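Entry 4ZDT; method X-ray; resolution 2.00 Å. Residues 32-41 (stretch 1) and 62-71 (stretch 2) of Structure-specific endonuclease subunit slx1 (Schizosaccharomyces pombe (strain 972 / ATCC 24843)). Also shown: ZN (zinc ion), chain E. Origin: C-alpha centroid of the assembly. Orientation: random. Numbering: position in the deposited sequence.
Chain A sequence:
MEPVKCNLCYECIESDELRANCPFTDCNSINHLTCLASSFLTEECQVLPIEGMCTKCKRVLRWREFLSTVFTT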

# COMPACT_ATOMS: atom_id res chain seq x y z
N HIS A 32 7.45 -9.29 -0.84
CA HIS A 32 7.15 -8.20 0.09
C HIS A 32 5.82 -7.60 -0.34
O HIS A 32 5.54 -7.50 -1.53
CB HIS A 32 8.18 -7.07 -0.01
CG HIS A 32 9.51 -7.38 0.59
ND1 HIS A 32 10.64 -7.60 -0.18
CD2 HIS A 32 9.90 -7.49 1.88
CE1 HIS A 32 11.67 -7.83 0.63
NE2 HIS A 32 11.25 -7.77 1.87
N LEU A 33 4.99 -7.21 0.64
CA LEU A 33 3.73 -6.51 0.34
C LEU A 33 3.96 -5.31 -0.54
O LEU A 33 3.28 -5.14 -1.55
CB LEU A 33 3.03 -6.05 1.63
CG LEU A 33 2.53 -7.15 2.56
CD1 LEU A 33 2.11 -6.55 3.90
CD2 LEU A 33 1.32 -7.87 1.89
N THR A 34 4.93 -4.46 -0.17
CA THR A 34 5.17 -3.24 -0.94
C THR A 34 5.66 -3.55 -2.34
O THR A 34 5.21 -2.93 -3.30
CB THR A 34 6.13 -2.25 -0.22
OG1 THR A 34 7.32 -2.95 0.15
CG2 THR A 34 5.48 -1.74 1.03
N CYS A 35 6.54 -4.55 -2.48
CA CYS A 35 6.99 -4.95 -3.82
C CYS A 35 5.84 -5.40 -4.72
O CYS A 35 5.71 -4.94 -5.86
CB CYS A 35 8.05 -6.07 -3.74
SG CYS A 35 9.59 -5.51 -3.00
N LEU A 36 5.02 -6.34 -4.24
CA LEU A 36 3.86 -6.81 -5.01
C LEU A 36 2.90 -5.66 -5.32
O LEU A 36 2.45 -5.52 -6.45
CB LEU A 36 3.11 -7.92 -4.24
CG LEU A 36 2.06 -8.71 -5.04
CD1 LEU A 36 2.69 -9.42 -6.24
CD2 LEU A 36 1.33 -9.73 -4.16
N ALA A 37 2.58 -4.85 -4.32
CA ALA A 37 1.65 -3.75 -4.54
C ALA A 37 2.17 -2.82 -5.64
O ALA A 37 1.45 -2.49 -6.60
CB ALA A 37 1.40 -2.98 -3.24
N SER A 38 3.44 -2.43 -5.53
CA SER A 38 4.08 -1.57 -6.54
C SER A 38 3.95 -2.19 -7.97
O SER A 38 3.61 -1.49 -8.94
CB SER A 38 5.53 -1.28 -6.13
OG SER A 38 6.14 -0.44 -7.08
N SER A 39 4.12 -3.52 -8.08
CA SER A 39 4.01 -4.19 -9.38
C SER A 39 2.58 -4.19 -9.93
O SER A 39 2.39 -4.33 -11.13
CB SER A 39 4.55 -5.63 -9.32
OG SER A 39 3.66 -6.48 -8.60
N PHE A 40 1.60 -4.07 -9.05
CA PHE A 40 0.19 -4.11 -9.42
C PHE A 40 -0.38 -2.73 -9.77
O PHE A 40 -1.35 -2.64 -10.54
CB PHE A 40 -0.64 -4.69 -8.28
CG PHE A 40 -0.56 -6.20 -8.14
CD1 PHE A 40 0.30 -6.97 -8.92
CD2 PHE A 40 -1.34 -6.85 -7.19
CE1 PHE A 40 0.35 -8.37 -8.79
CE2 PHE A 40 -1.30 -8.25 -7.05
CZ PHE A 40 -0.42 -9.01 -7.85
N LEU A 41 0.20 -1.67 -9.21
CA LEU A 41 -0.33 -0.30 -9.38
C LEU A 41 -0.25 0.21 -10.83
O LEU A 41 0.75 0.00 -11.51
CB LEU A 41 0.37 0.69 -8.41
CG LEU A 41 0.15 0.43 -6.91
CD1 LEU A 41 0.91 1.40 -6.04
CD2 LEU A 41 -1.33 0.42 -6.53
N ARG A 62 -7.66 -10.72 -6.75
CA ARG A 62 -7.85 -9.46 -6.03
C ARG A 62 -6.78 -9.36 -4.96
O ARG A 62 -6.27 -10.39 -4.49
CB ARG A 62 -9.24 -9.45 -5.38
CG ARG A 62 -10.37 -9.35 -6.39
CD ARG A 62 -11.75 -9.62 -5.80
NE ARG A 62 -12.75 -9.50 -6.88
CZ ARG A 62 -14.08 -9.43 -6.70
NH1 ARG A 62 -14.61 -9.48 -5.49
NH2 ARG A 62 -14.87 -9.31 -7.76
N TRP A 63 -6.48 -8.13 -4.55
CA TRP A 63 -5.40 -7.85 -3.61
C TRP A 63 -5.50 -8.71 -2.37
O TRP A 63 -4.51 -9.28 -1.90
CB TRP A 63 -5.40 -6.35 -3.22
CG TRP A 63 -4.31 -6.01 -2.24
CD1 TRP A 63 -4.46 -5.58 -0.94
CD2 TRP A 63 -2.90 -6.14 -2.46
NE1 TRP A 63 -3.22 -5.41 -0.35
CE2 TRP A 63 -2.25 -5.75 -1.26
CE3 TRP A 63 -2.12 -6.55 -3.55
CZ2 TRP A 63 -0.85 -5.76 -1.13
CZ3 TRP A 63 -0.71 -6.54 -3.42
CH2 TRP A 63 -0.11 -6.15 -2.21
N ARG A 64 -6.71 -8.81 -1.83
CA ARG A 64 -6.94 -9.55 -0.59
C ARG A 64 -6.43 -10.98 -0.65
O ARG A 64 -5.91 -11.51 0.34
CB ARG A 64 -8.43 -9.54 -0.23
CG ARG A 64 -8.71 -9.71 1.26
CD ARG A 64 -10.17 -9.42 1.58
NE ARG A 64 -10.44 -7.99 1.71
CZ ARG A 64 -10.18 -7.29 2.81
NH1 ARG A 64 -9.64 -7.87 3.87
NH2 ARG A 64 -10.45 -5.99 2.84
N GLU A 65 -6.58 -11.62 -1.80
CA GLU A 65 -6.20 -13.01 -1.97
C GLU A 65 -4.73 -13.26 -1.61
O GLU A 65 -4.36 -14.37 -1.23
CB GLU A 65 -6.47 -13.47 -3.41
CG GLU A 65 -7.84 -14.09 -3.61
CD GLU A 65 -8.90 -13.05 -3.93
OE1 GLU A 65 -8.85 -12.47 -5.04
OE2 GLU A 65 -9.79 -12.82 -3.08
N PHE A 66 -3.90 -12.23 -1.73
CA PHE A 66 -2.47 -12.38 -1.44
C PHE A 66 -2.15 -12.22 0.04
O PHE A 66 -1.00 -12.39 0.46
CB PHE A 66 -1.65 -11.42 -2.30
CG PHE A 66 -1.78 -11.69 -3.77
CD1 PHE A 66 -0.97 -12.65 -4.39
CD2 PHE A 66 -2.69 -10.97 -4.56
CE1 PHE A 66 -1.08 -12.90 -5.75
CE2 PHE A 66 -2.81 -11.21 -5.92
CZ PHE A 66 -1.99 -12.19 -6.52
N LEU A 67 -3.18 -11.97 0.85
CA LEU A 67 -2.97 -11.68 2.27
C LEU A 67 -3.28 -12.84 3.22
O LEU A 67 -3.66 -12.59 4.36
CB LEU A 67 -3.80 -10.43 2.68
CG LEU A 67 -3.63 -9.14 1.86
CD1 LEU A 67 -4.53 -8.02 2.35
CD2 LEU A 67 -2.18 -8.68 1.85
N SER A 68 -3.09 -14.10 2.79
CA SER A 68 -3.52 -15.25 3.63
C SER A 68 -2.78 -15.38 4.96
O SER A 68 -3.30 -15.98 5.90
CB SER A 68 -3.45 -16.59 2.89
OG SER A 68 -2.10 -16.92 2.58
N THR A 69 -1.58 -14.82 5.07
CA THR A 69 -0.82 -15.00 6.30
C THR A 69 -0.76 -13.73 7.13
O THR A 69 -0.24 -13.73 8.24
CB THR A 69 0.60 -15.52 6.02
OG1 THR A 69 1.35 -14.52 5.30
CG2 THR A 69 0.55 -16.85 5.19
N VAL A 70 -1.32 -12.64 6.60
CA VAL A 70 -1.20 -11.34 7.25
C VAL A 70 -2.03 -11.22 8.54
O VAL A 70 -1.57 -10.64 9.55
CB VAL A 70 -1.55 -10.24 6.23
CG1 VAL A 70 -1.93 -8.93 6.92
CG2 VAL A 70 -0.38 -10.05 5.27
N PHE A 71 -3.24 -11.77 8.52
CA PHE A 71 -4.16 -11.58 9.64
C PHE A 71 -4.16 -12.71 10.68
O PHE A 71 -4.71 -12.55 11.77
CB PHE A 71 -5.58 -11.40 9.10
CG PHE A 71 -5.71 -10.28 8.11
CD1 PHE A 71 -5.49 -8.96 8.50
CD2 PHE A 71 -6.05 -10.55 6.79
CE1 PHE A 71 -5.62 -7.91 7.58
CE2 PHE A 71 -6.19 -9.51 5.86
CZ PHE A 71 -5.97 -8.18 6.26
ZN ZN E . 10.69 -7.35 -2.21

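The helix of residues 33-40 packs against the segment containing the 3-10 turn 63-66 through apolar and aromatic side chains; no hydrogen bond crosses between the two stretches, and together they bury 357 Å². Backbones stay well apart, with CA of Ala-37 8.2 Å from CA of Trp-63 and CA of Leu-33 8.7 Å from CA of Leu-67, so side chains fill the gap.

Two aliphatic contacts centre on CD2 of Leu-33, which lies 3.6 Å from CD2 of Leu-67 and 4.4 Å from CG2 of Val-70. The CA-to-CB bonds of Leu-33 and Leu-67 both point sideways, but the end of each side chain comes nearer to the opposing stretch.

Trp-63 has the largest area covered across the contact, 96 Å², and its indole meets four residues of the helix. CH2 of Trp-63 lies 3.7 Å from both CB and N of Ala-37, so the ring reaches the helix backbone; the same CH2 of Trp-63 is 3.6 Å from O of Leu-33, which lies at the ring edge. That carbonyl is already engaged within the helix, O of Leu-33 accepting a hydrogen bond from N of Ala-37 (2.9 Å). Farther round the indole, CZ3 of Trp-63 lies 3.9 Å from CD2 of Leu-36, and CE3 of Trp-63 lies 3.7 Å from CD2 of Phe-40. NE1 of Trp-63 is hydrogen-bonded elsewhere in the structure.

In a CH-pi contact, CD2 of Leu-36 sits over one face of the Phe-66 ring, 4.0 Å from its centroid and 27° off the normal; its closest ring atom is CG of Phe-66, at 3.7 Å. The same methyl therefore touches both Trp-63 and Phe-66.

Among the aromatic pairs, Phe-40 directs its edge toward the face of Phe-66 in an offset edge-to-face arrangement, with centroids 5.4 Å apart and planes at 63°; CE2 of Phe-40 and CE2 of Phe-66 approach to 3.5 Å. Phe-40 and the six-membered ring of Trp-63 form an oblique pair, with centroids 5.9 Å apart and planes at 84°.

Backbone hydrogen bonds hold the helix, including N of Leu-36 to O of His-32 (3.0 Å), while N of Phe-66 to O of Trp-63 (3.0 Å) spans the 3-10 turn.

ND1 of His-32 (2.0 Å) and SG of Cys-35 (2.3 Å) bind ZN, with two further ligand atoms elsewhere in the structure. Neither residue touches the second stretch, so zinc ties down the start of the helix without joining the two stretches directly.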